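Local coordinates for protein trichothecene 3-O-acetyltransferase TRI101 (Fusarium sporotrichioides, PDB 2ZBA) that transfers an acetyl group from acetyl-coenzyme A to the 3-hydroxyl of trichothecenes during the biosynthesis of mycotoxins such as T-2 toxin, at residues A[163-168]-A[314-319]; A[33-38]-A[105-110]; A[294-299]-A[322-327]. All coordinates share one frame; numbering follows the deposited sequence.

Contact 1 of 3, residues A[163-168]-A[314-319]; sequences GQHGAM and PGLLQN. With ZBA (12,13-Epoxytrichothec-9-ene-3,4,8,15-tetrol-4,15-diacetate-8-isovalerate), chain F.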
loop_
_atom_site.group_PDB
_atom_site.type_symbol
_atom_site.label_atom_id
_atom_site.label_comp_id
_atom_site.label_asym_id
_atom_site.label_seq_id
_atom_site.Cartn_x
_atom_site.Cartn_y
_atom_site.Cartn_z
ATOM N N GLY A 163 3.455 -6.601 6.893
ATOM C CA GLY A 163 2.238 -7.414 6.805
ATOM C C GLY A 163 2.261 -8.249 5.528
ATOM O O GLY A 163 2.488 -7.717 4.460
ATOM N N GLN A 164 2.053 -9.563 5.650
ATOM C CA GLN A 164 1.977 -10.473 4.499
ATOM C C GLN A 164 0.785 -10.069 3.620
ATOM O O GLN A 164 -0.353 -10.005 4.087
ATOM C CB GLN A 164 1.854 -11.927 4.984
ATOM C CG GLN A 164 2.500 -12.960 4.060
ATOM C CD GLN A 164 1.966 -12.877 2.651
ATOM O OE1 GLN A 164 2.722 -12.618 1.703
ATOM N NE2 GLN A 164 0.642 -13.046 2.506
ATOM N N HIS A 165 1.043 -9.780 2.352
ATOM C CA HIS A 165 0.020 -9.143 1.530
ATOM C C HIS A 165 -1.249 -9.973 1.217
ATOM O O HIS A 165 -2.301 -9.399 0.944
ATOM C CB HIS A 165 0.614 -8.530 0.261
ATOM C CG HIS A 165 -0.211 -7.404 -0.287
ATOM N ND1 HIS A 165 0.333 -6.331 -0.960
ATOM C CD2 HIS A 165 -1.546 -7.186 -0.250
ATOM C CE1 HIS A 165 -0.634 -5.501 -1.311
ATOM N NE2 HIS A 165 -1.785 -5.998 -0.894
ATOM N N GLY A 166 -1.172 -11.298 1.264
ATOM C CA GLY A 166 -2.372 -12.127 1.041
ATOM C C GLY A 166 -3.298 -12.099 2.241
ATOM O O GLY A 166 -4.520 -12.281 2.122
ATOM N N ALA A 167 -2.683 -11.864 3.396
ATOM C CA ALA A 167 -3.345 -11.742 4.686
ATOM C C ALA A 167 -3.922 -10.350 4.924
ATOM O O ALA A 167 -4.870 -10.206 5.668
ATOM C CB ALA A 167 -2.366 -12.114 5.836
HETATM N N MSE A 168 -3.349 -9.324 4.315
HETATM C CA MSE A 168 -3.839 -7.966 4.546
HETATM C C MSE A 168 -3.438 -7.023 3.440
HETATM O O MSE A 168 -2.334 -7.127 2.917
HETATM C CB MSE A 168 -3.334 -7.420 5.910
HETATM C CG MSE A 168 -1.811 -7.339 6.065
HETATM SE SE MSE A 168 -1.332 -6.985 7.935
HETATM C CE MSE A 168 -1.434 -8.770 8.504
ATOM N N PRO A 314 -9.558 -6.341 8.781
ATOM C CA PRO A 314 -8.098 -6.461 8.706
ATOM C C PRO A 314 -7.539 -7.270 7.523
ATOM O O PRO A 314 -6.315 -7.376 7.380
ATOM C CB PRO A 314 -7.758 -7.163 10.021
ATOM C CG PRO A 314 -8.955 -8.012 10.327
ATOM C CD PRO A 314 -10.143 -7.369 9.669
ATOM N N GLY A 315 -8.422 -7.813 6.680
ATOM C CA GLY A 315 -8.025 -8.734 5.640
ATOM C C GLY A 315 -7.555 -8.060 4.379
ATOM O O GLY A 315 -7.087 -6.919 4.405
ATOM N N LEU A 316 -7.627 -8.791 3.276
ATOM C CA LEU A 316 -7.329 -8.224 1.968
ATOM C C LEU A 316 -8.643 -8.083 1.205
ATOM O O LEU A 316 -9.269 -9.081 0.826
ATOM C CB LEU A 316 -6.325 -9.066 1.164
ATOM C CG LEU A 316 -6.135 -8.367 -0.202
ATOM C CD1 LEU A 316 -4.737 -7.968 -0.525
ATOM C CD2 LEU A 316 -6.804 -9.112 -1.360
ATOM N N LEU A 317 -9.033 -6.832 0.992
ATOM C CA LEU A 317 -10.282 -6.494 0.367
ATOM C C LEU A 317 -10.029 -5.261 -0.487
ATOM O O LEU A 317 -10.345 -4.131 -0.116
ATOM C CB LEU A 317 -11.366 -6.267 1.437
ATOM C CG LEU A 317 -12.774 -6.015 0.908
ATOM C CD1 LEU A 317 -13.095 -6.873 -0.363
ATOM C CD2 LEU A 317 -13.784 -6.231 1.997
ATOM N N GLN A 318 -9.438 -5.513 -1.642
ATOM C CA GLN A 318 -8.908 -4.481 -2.496
ATOM C C GLN A 318 -9.208 -4.920 -3.919
ATOM O O GLN A 318 -9.367 -6.120 -4.177
ATOM C CB GLN A 318 -7.396 -4.426 -2.272
ATOM C CG GLN A 318 -6.642 -3.337 -3.002
ATOM C CD GLN A 318 -5.163 -3.339 -2.643
ATOM O OE1 GLN A 318 -4.704 -2.480 -1.883
ATOM N NE2 GLN A 318 -4.417 -4.324 -3.156
ATOM N N ASN A 319 -9.326 -3.950 -4.822
ATOM C CA ASN A 319 -9.298 -4.207 -6.251
ATOM C C ASN A 319 -8.575 -3.024 -6.876
ATOM O O ASN A 319 -8.001 -2.202 -6.156
ATOM C CB ASN A 319 -10.735 -4.342 -6.786
ATOM C CG ASN A 319 -10.820 -5.176 -8.057
ATOM O OD1 ASN A 319 -9.834 -5.350 -8.774
ATOM N ND2 ASN A 319 -12.013 -5.688 -8.344
HETATM O O18 ZBA F . 3.941 -4.633 -9.104
HETATM C C44 ZBA F . 3.941 -5.648 -8.454
HETATM C C45 ZBA F . 3.994 -7.038 -8.976
HETATM C C46 ZBA F . 4.824 -7.984 -8.203
HETATM C C48 ZBA F . 6.250 -7.838 -8.026
HETATM C C47 ZBA F . 4.295 -9.203 -7.535
HETATM O O17 ZBA F . 3.890 -5.574 -7.124
HETATM C C31 ZBA F . 3.553 -4.328 -6.439
HETATM C C30 ZBA F . 2.100 -3.952 -6.679
HETATM C C32 ZBA F . 3.966 -4.524 -5.015
HETATM C C39 ZBA F . 5.421 -4.824 -4.820
HETATM C C33 ZBA F . 3.098 -4.408 -4.034
HETATM C C34 ZBA F . 1.672 -4.022 -4.228
HETATM O O10 ZBA F . 1.576 -2.556 -4.077
HETATM C C29 ZBA F . 1.040 -4.410 -5.616
HETATM C C38 ZBA F . 0.862 -5.943 -5.671
HETATM O O12 ZBA F . 0.848 -6.389 -7.048
HETATM C C40 ZBA F . 0.289 -7.574 -7.290
HETATM C C41 ZBA F . 0.416 -7.951 -8.729
HETATM O O13 ZBA F . -0.231 -8.237 -6.507
HETATM C C28 ZBA F . -0.380 -3.669 -5.802
HETATM C C37 ZBA F . -1.084 -4.129 -7.108
HETATM C C35 ZBA F . -0.116 -2.153 -5.737
HETATM C C25 ZBA F . 0.298 -1.944 -4.337
HETATM C C36 ZBA F . 0.132 -1.245 -6.827
HETATM O O11 ZBA F . -1.135 -1.238 -6.149
HETATM C C27 ZBA F . -1.285 -3.802 -4.494
HETATM C C26 ZBA F . -0.923 -2.563 -3.691
HETATM O O16 ZBA F . -0.699 -2.796 -2.323
HETATM O O14 ZBA F . -2.733 -3.832 -4.689
HETATM O O HOH W 1 -4.981 -9.896 8.219
#
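Met168 and Leu316 lie with their CA atoms 4.3 Å apart where the turn that follows strand 156-164 passes the extended run leading into strand 318-326. No hydrogen bond joins the two backbones directly. Two CA-H...O contacts do it instead, Gly315 CA to Ala167 O at 3.5 Å and Met168 CA to Gly315 O at 3.4 Å. One water donates to both Ala167 O and Pro314 O, the former 2.6 Å from the water oxygen.

Among the side chains, Leu316 CD1 sits at the edge of the His165 ring, 3.3 Å from CD2, and also touches His165 O. With CG anti to the backbone N (chi1 -155°), the His165 ring is carried out between Leu316 CD1 and the ligand. The ring brings CE1 within 2.9 Å of O16, the 3-hydroxyl oxygen of the bound T-2 toxin, near the ring plane. Gln318 reaches the same ligand on an extended chain, its amide beside O14, the oxygen on the adjacent ring carbon.

His165 and Asp169, which bonds Leu317 N through OD2, fit the HXXXD signature of BAHD acyltransferases, whose histidine generally acts as base. Its place beside the acetyl-accepting oxygen, with coenzyme A touching both His165 and Gln318, is consistent with that role.

Contact 2 of 3, residues A[33-38]-A[105-110]; sequences SLVYPV and PTIEGL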
loop_
_atom_site.group_PDB
_atom_site.type_symbol
_atom_site.label_atom_id
_atom_site.label_comp_id
_atom_site.label_asym_id
_atom_site.label_seq_id
_atom_site.Cartn_x
_atom_site.Cartn_y
_atom_site.Cartn_z
ATOM N N SER A 33 6.971 2.656 7.874
ATOM C CA SER A 33 7.849 3.088 8.968
ATOM C C SER A 33 7.330 4.348 9.624
ATOM O O SER A 33 7.008 5.319 8.933
ATOM C CB SER A 33 9.270 3.355 8.478
ATOM O OG SER A 33 9.847 2.193 7.968
ATOM N N LEU A 34 7.278 4.333 10.957
ATOM C CA LEU A 34 6.865 5.505 11.734
ATOM C C LEU A 34 8.070 6.002 12.515
ATOM O O LEU A 34 8.629 5.257 13.317
ATOM C CB LEU A 34 5.714 5.177 12.682
ATOM C CG LEU A 34 4.295 5.036 12.099
ATOM C CD1 LEU A 34 4.209 4.079 10.877
ATOM C CD2 LEU A 34 3.292 4.628 13.191
ATOM N N VAL A 35 8.466 7.250 12.258
ATOM C CA VAL A 35 9.627 7.893 12.904
ATOM C C VAL A 35 9.207 8.878 14.016
ATOM O O VAL A 35 8.327 9.723 13.803
ATOM C CB VAL A 35 10.480 8.633 11.866
ATOM C CG1 VAL A 35 11.818 9.106 12.475
ATOM C CG2 VAL A 35 10.712 7.733 10.631
ATOM N N TYR A 36 9.861 8.760 15.178
ATOM C CA TYR A 36 9.642 9.601 16.363
ATOM C C TYR A 36 10.993 10.129 16.898
ATOM O O TYR A 36 11.997 9.408 16.839
ATOM C CB TYR A 36 9.007 8.808 17.504
ATOM C CG TYR A 36 7.719 8.071 17.205
ATOM C CD1 TYR A 36 6.488 8.578 17.616
ATOM C CD2 TYR A 36 7.741 6.840 16.547
ATOM C CE1 TYR A 36 5.299 7.880 17.346
ATOM C CE2 TYR A 36 6.582 6.140 16.283
ATOM C CZ TYR A 36 5.370 6.650 16.672
ATOM O OH TYR A 36 4.231 5.929 16.381
ATOM N N PRO A 37 11.020 11.379 17.425
ATOM C CA PRO A 37 12.218 11.840 18.146
ATOM C C PRO A 37 12.282 11.177 19.524
ATOM O O PRO A 37 11.241 10.844 20.095
ATOM C CB PRO A 37 11.976 13.348 18.305
ATOM C CG PRO A 37 10.475 13.486 18.374
ATOM C CD PRO A 37 9.963 12.414 17.392
ATOM N N VAL A 38 13.488 10.958 20.039
ATOM C CA VAL A 38 13.656 10.442 21.398
ATOM C C VAL A 38 14.589 11.376 22.144
ATOM O O VAL A 38 15.756 11.573 21.751
ATOM C CB VAL A 38 14.187 8.987 21.435
ATOM C CG1 VAL A 38 14.557 8.574 22.875
ATOM C CG2 VAL A 38 13.160 8.033 20.846
ATOM N N PRO A 105 20.780 6.108 9.310
ATOM C CA PRO A 105 20.162 7.434 9.386
ATOM C C PRO A 105 20.090 7.936 10.808
ATOM O O PRO A 105 19.929 7.151 11.730
ATOM C CB PRO A 105 18.744 7.190 8.858
ATOM C CG PRO A 105 18.502 5.714 9.101
ATOM C CD PRO A 105 19.828 5.097 8.804
ATOM N N THR A 106 20.226 9.245 10.977
ATOM C CA THR A 106 19.995 9.883 12.262
ATOM C C THR A 106 18.760 10.776 12.114
ATOM O O THR A 106 18.419 11.150 11.000
ATOM C CB THR A 106 21.215 10.725 12.688
ATOM O OG1 THR A 106 21.395 11.798 11.765
ATOM C CG2 THR A 106 22.514 9.869 12.730
ATOM N N ILE A 107 18.102 11.117 13.223
ATOM C CA ILE A 107 17.015 12.140 13.224
ATOM C C ILE A 107 17.405 13.476 12.572
ATOM O O ILE A 107 16.643 14.020 11.779
ATOM C CB ILE A 107 16.405 12.365 14.653
ATOM C CG1 ILE A 107 14.977 12.942 14.587
ATOM C CG2 ILE A 107 17.304 13.246 15.533
ATOM C CD1 ILE A 107 13.884 11.919 14.363
ATOM N N GLU A 108 18.602 13.984 12.867
ATOM C CA GLU A 108 19.028 15.250 12.283
ATOM C C GLU A 108 19.336 15.083 10.812
ATOM O O GLU A 108 19.065 15.986 10.003
ATOM C CB GLU A 108 20.213 15.883 13.037
ATOM C CG GLU A 108 19.819 16.598 14.368
ATOM C CD GLU A 108 18.526 17.439 14.285
ATOM O OE1 GLU A 108 18.420 18.335 13.411
ATOM O OE2 GLU A 108 17.607 17.204 15.108
ATOM N N GLY A 109 19.911 13.934 10.459
ATOM C CA GLY A 109 20.153 13.610 9.048
ATOM C C GLY A 109 18.845 13.511 8.268
ATOM O O GLY A 109 18.738 13.987 7.129
ATOM N N LEU A 110 17.856 12.885 8.886
ATOM C CA LEU A 110 16.509 12.756 8.301
ATOM C C LEU A 110 15.797 14.106 8.120
ATOM O O LEU A 110 15.236 14.396 7.067
ATOM C CB LEU A 110 15.669 11.821 9.156
ATOM C CG LEU A 110 15.997 10.332 8.946
ATOM C CD1 LEU A 110 15.352 9.446 10.027
ATOM C CD2 LEU A 110 15.606 9.874 7.538
#
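Leu110, whose CD1 faces Val35, donates its backbone N to Thr106 O at 2.8 Å, the bond that closes the first turn of helix 107-113. Thr106 is the N-cap of that helix: its OG1 accepts from Gly109 N at 2.9 Å, with an N-H...O angle of 149°. Thr106 thus takes two backbone N-H groups, one on its carbonyl and one on its hydroxyl, and the turn so fixed presents Ile107 and Leu110 to strand 29-37.

The side chains that meet are apolar, and no hydrogen bond crosses. The touching is done mostly by a single methyl, Ile107 CD1. It lies 4.0 Å from Val35 CG1, rests against Tyr36 O, and comes within 4.1 Å of Pro37 CA, thereby meeting three successive residues of the strand. CG1 of Ile107 is anti to the backbone N (chi1 -157°), and a chi2 of 83° then turns CD1 toward the strand. The Val35 and Ile107 side chains pass each other heading opposite ways and meet methyl to methyl, CG1 against CD1. A second, looser touch comes from one turn further along the helix, Leu110 CD1 to Val35 CG1 at 4.3 Å.

Val35 also packs on Phe120 and Ile158. Tyr36 starts out away from the helix, lies on Phe398 and Pro405, and has its OH bonded to Tyr396 O. The first turn of helix 107-113 packs against the end of strand 29-37, on the side toward which Val35 points; in the five-stranded mixed sheet that strand runs between strand 156-164 and the short strand 407-409.

Contact 3 of 3, residues A[294-299]-A[322-327]; sequences PTEFCR and YHDSTV
Phe297 and His323 form an antiparallel hydrogen-bonded pair in which Phe297 N gives to His323 O at 2.8 Å and His323 N gives to Phe297 O at 2.9 Å. Phe297 O is the busiest acceptor here, since His323 ND1 adds a weak bond at 3.4 Å from the edge of its ring. Two residues earlier in one strand and later in the other, Thr295 and Ser325 exchange a like pair: Thr295 N reaches Ser325 O at 3.0 Å, and Ser325 N returns to Thr295 O. CA-H groups of Pro294, Glu296, Tyr322 and Asp324 fill in on the same carbonyls.

On one face lie Glu296, Cys298, Tyr322 and Asp324. The two acids run side by side, carboxylate planes 52° apart, with Glu296 OE2 only 2.5 Å from Asp324 OD1. Oxygens this close suggest that one acid holds a proton. Glu296 also touches Asp376, a calcium ligand. Cys298 SG meets the edge of the Tyr322 ring, 3.7 Å from CD1, in a sulfur-aromatic contact, while Tyr322 OH is bonded to Leu373 O and Gln220 NE2.

On the other face Phe297 and His323 lie side by side, CB atoms 3.9 Å apart. Thr295 OG1, anti to its backbone N (chi1 174°), is satisfied by Ser381 O and Trp278 NE1, and CG2 packs on the Thr326-Val327 peptide. Thr326 caps helix 327-332, which starts as the strand ends.

Strand 318-326 is outermost in the seven-stranded mixed sheet; strand 294-302 is held on its far side by strand 383-387. Helices 269-285 and 335-344 cover the Phe297-His323 face.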
loop_
_atom_site.group_PDB
_atom_site.type_symbol
_atom_site.label_atom_id
_atom_site.label_comp_id
_atom_site.label_asym_id
_atom_site.label_seq_id
_atom_site.Cartn_x
_atom_site.Cartn_y
_atom_site.Cartn_z
ATOM N N PRO A 294 -0.123 2.848 -26.310
ATOM C CA PRO A 294 -1.112 2.575 -25.249
ATOM C C PRO A 294 -0.553 2.837 -23.829
ATOM O O PRO A 294 0.614 2.542 -23.543
ATOM C CB PRO A 294 -1.452 1.087 -25.458
ATOM C CG PRO A 294 -1.094 0.806 -26.919
ATOM C CD PRO A 294 0.138 1.659 -27.148
ATOM N N THR A 295 -1.364 3.459 -22.977
ATOM C CA THR A 295 -0.981 3.640 -21.591
ATOM C C THR A 295 -2.131 3.140 -20.739
ATOM O O THR A 295 -3.283 3.496 -20.991
ATOM C CB THR A 295 -0.581 5.123 -21.236
ATOM O OG1 THR A 295 -0.347 5.228 -19.833
ATOM C CG2 THR A 295 -1.665 6.145 -21.624
ATOM N N GLU A 296 -1.819 2.281 -19.771
ATOM C CA GLU A 296 -2.799 1.823 -18.784
ATOM C C GLU A 296 -2.482 2.389 -17.394
ATOM O O GLU A 296 -1.343 2.288 -16.911
ATOM C CB GLU A 296 -2.863 0.294 -18.747
ATOM C CG GLU A 296 -3.917 -0.317 -17.779
ATOM C CD GLU A 296 -4.271 -1.765 -18.115
ATOM O OE1 GLU A 296 -3.894 -2.670 -17.347
ATOM O OE2 GLU A 296 -4.929 -1.998 -19.160
ATOM N N PHE A 297 -3.493 2.992 -16.766
ATOM C CA PHE A 297 -3.407 3.422 -15.375
ATOM C C PHE A 297 -4.134 2.358 -14.567
ATOM O O PHE A 297 -5.295 2.061 -14.845
ATOM C CB PHE A 297 -4.067 4.800 -15.179
ATOM C CG PHE A 297 -3.721 5.476 -13.865
ATOM C CD1 PHE A 297 -4.497 5.270 -12.728
ATOM C CD2 PHE A 297 -2.628 6.334 -13.777
ATOM C CE1 PHE A 297 -4.181 5.902 -11.510
ATOM C CE2 PHE A 297 -2.316 6.980 -12.570
ATOM C CZ PHE A 297 -3.084 6.750 -11.442
ATOM N N CYS A 298 -3.432 1.748 -13.616
ATOM C CA CYS A 298 -4.041 0.864 -12.623
ATOM C C CYS A 298 -4.009 1.574 -11.269
ATOM O O CYS A 298 -2.933 2.013 -10.824
ATOM C CB CYS A 298 -3.297 -0.482 -12.532
ATOM S SG CYS A 298 -2.766 -1.175 -14.097
ATOM N N ARG A 299 -5.178 1.695 -10.636
ATOM C CA ARG A 299 -5.359 2.437 -9.370
ATOM C C ARG A 299 -5.995 1.560 -8.312
ATOM O O ARG A 299 -7.113 1.106 -8.498
ATOM C CB ARG A 299 -6.257 3.662 -9.611
ATOM C CG ARG A 299 -6.300 4.670 -8.492
ATOM C CD ARG A 299 -7.473 5.633 -8.719
ATOM N NE ARG A 299 -7.397 6.828 -7.876
ATOM C CZ ARG A 299 -8.335 7.764 -7.800
ATOM N NH1 ARG A 299 -9.463 7.665 -8.511
ATOM N NH2 ARG A 299 -8.146 8.802 -6.989
ATOM N N TYR A 322 -8.986 0.267 -13.870
ATOM C CA TYR A 322 -8.085 0.282 -15.015
ATOM C C TYR A 322 -8.526 1.291 -16.053
ATOM O O TYR A 322 -9.714 1.470 -16.308
ATOM C CB TYR A 322 -7.998 -1.115 -15.612
ATOM C CG TYR A 322 -7.603 -2.146 -14.584
ATOM C CD1 TYR A 322 -6.269 -2.300 -14.199
ATOM C CD2 TYR A 322 -8.569 -2.945 -13.958
ATOM C CE1 TYR A 322 -5.905 -3.249 -13.211
ATOM C CE2 TYR A 322 -8.210 -3.890 -12.983
ATOM C CZ TYR A 322 -6.879 -4.041 -12.626
ATOM O OH TYR A 322 -6.537 -4.976 -11.671
ATOM N N HIS A 323 -7.551 1.969 -16.640
ATOM C CA HIS A 323 -7.825 3.096 -17.502
ATOM C C HIS A 323 -6.865 3.023 -18.674
ATOM O O HIS A 323 -5.664 3.173 -18.498
ATOM C CB HIS A 323 -7.683 4.414 -16.714
ATOM C CG HIS A 323 -8.490 4.445 -15.452
ATOM N ND1 HIS A 323 -7.997 4.008 -14.242
ATOM C CD2 HIS A 323 -9.783 4.791 -15.227
ATOM C CE1 HIS A 323 -8.945 4.095 -13.326
ATOM N NE2 HIS A 323 -10.036 4.565 -13.899
ATOM N N ASP A 324 -7.398 2.754 -19.864
ATOM C CA ASP A 324 -6.576 2.669 -21.060
ATOM C C ASP A 324 -6.779 3.885 -21.935
ATOM O O ASP A 324 -7.906 4.358 -22.106
ATOM C CB ASP A 324 -6.911 1.414 -21.859
ATOM C CG ASP A 324 -6.651 0.158 -21.092
ATOM O OD1 ASP A 324 -5.481 -0.110 -20.755
ATOM O OD2 ASP A 324 -7.616 -0.578 -20.845
ATOM N N SER A 325 -5.678 4.385 -22.481
ATOM C CA SER A 325 -5.685 5.547 -23.347
ATOM C C SER A 325 -4.400 5.468 -24.176
ATOM O O SER A 325 -3.878 4.370 -24.411
ATOM C CB SER A 325 -5.739 6.813 -22.485
ATOM O OG SER A 325 -5.865 7.994 -23.254
ATOM N N THR A 326 -3.896 6.614 -24.629
ATOM C CA THR A 326 -2.595 6.669 -25.300
ATOM C C THR A 326 -1.777 7.766 -24.648
ATOM O O THR A 326 -2.336 8.742 -24.163
ATOM C CB THR A 326 -2.701 6.953 -26.832
ATOM O OG1 THR A 326 -3.367 8.205 -27.046
ATOM C CG2 THR A 326 -3.459 5.831 -27.562
ATOM N N VAL A 327 -0.461 7.598 -24.627
ATOM C CA VAL A 327 0.446 8.587 -24.025
ATOM C C VAL A 327 0.149 10.048 -24.446
ATOM O O VAL A 327 0.077 10.927 -23.597
ATOM C CB VAL A 327 1.953 8.225 -24.270
ATOM C CG1 VAL A 327 2.847 9.238 -23.598
ATOM C CG2 VAL A 327 2.269 6.834 -23.730
#

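In the fold
Contacts 1 and 3 share strand 318-326. Contact 1 takes its beginning, at the T-2 toxin and coenzyme A, and contact 3 its far end, with centres about 25 Å apart. Contact 1 also joins two sheets: residues 163-168 follow from the one holding strands 156-164 and 29-37, the latter used by contact 2, while 314-319 leads into the one holding 318-326. The pocket thus lies where the two sheets come together. Contact 2 sits in the N-terminal region, about 28 Å from contact 1 between centres and away from the ligand pocket and the calcium site. Contact 3, about 37 Å from contact 2 between centres, lies beyond the chain's centre; its Glu296 side chain is about 6 Å from a calcium ion, and Arg299 touches coenzyme A.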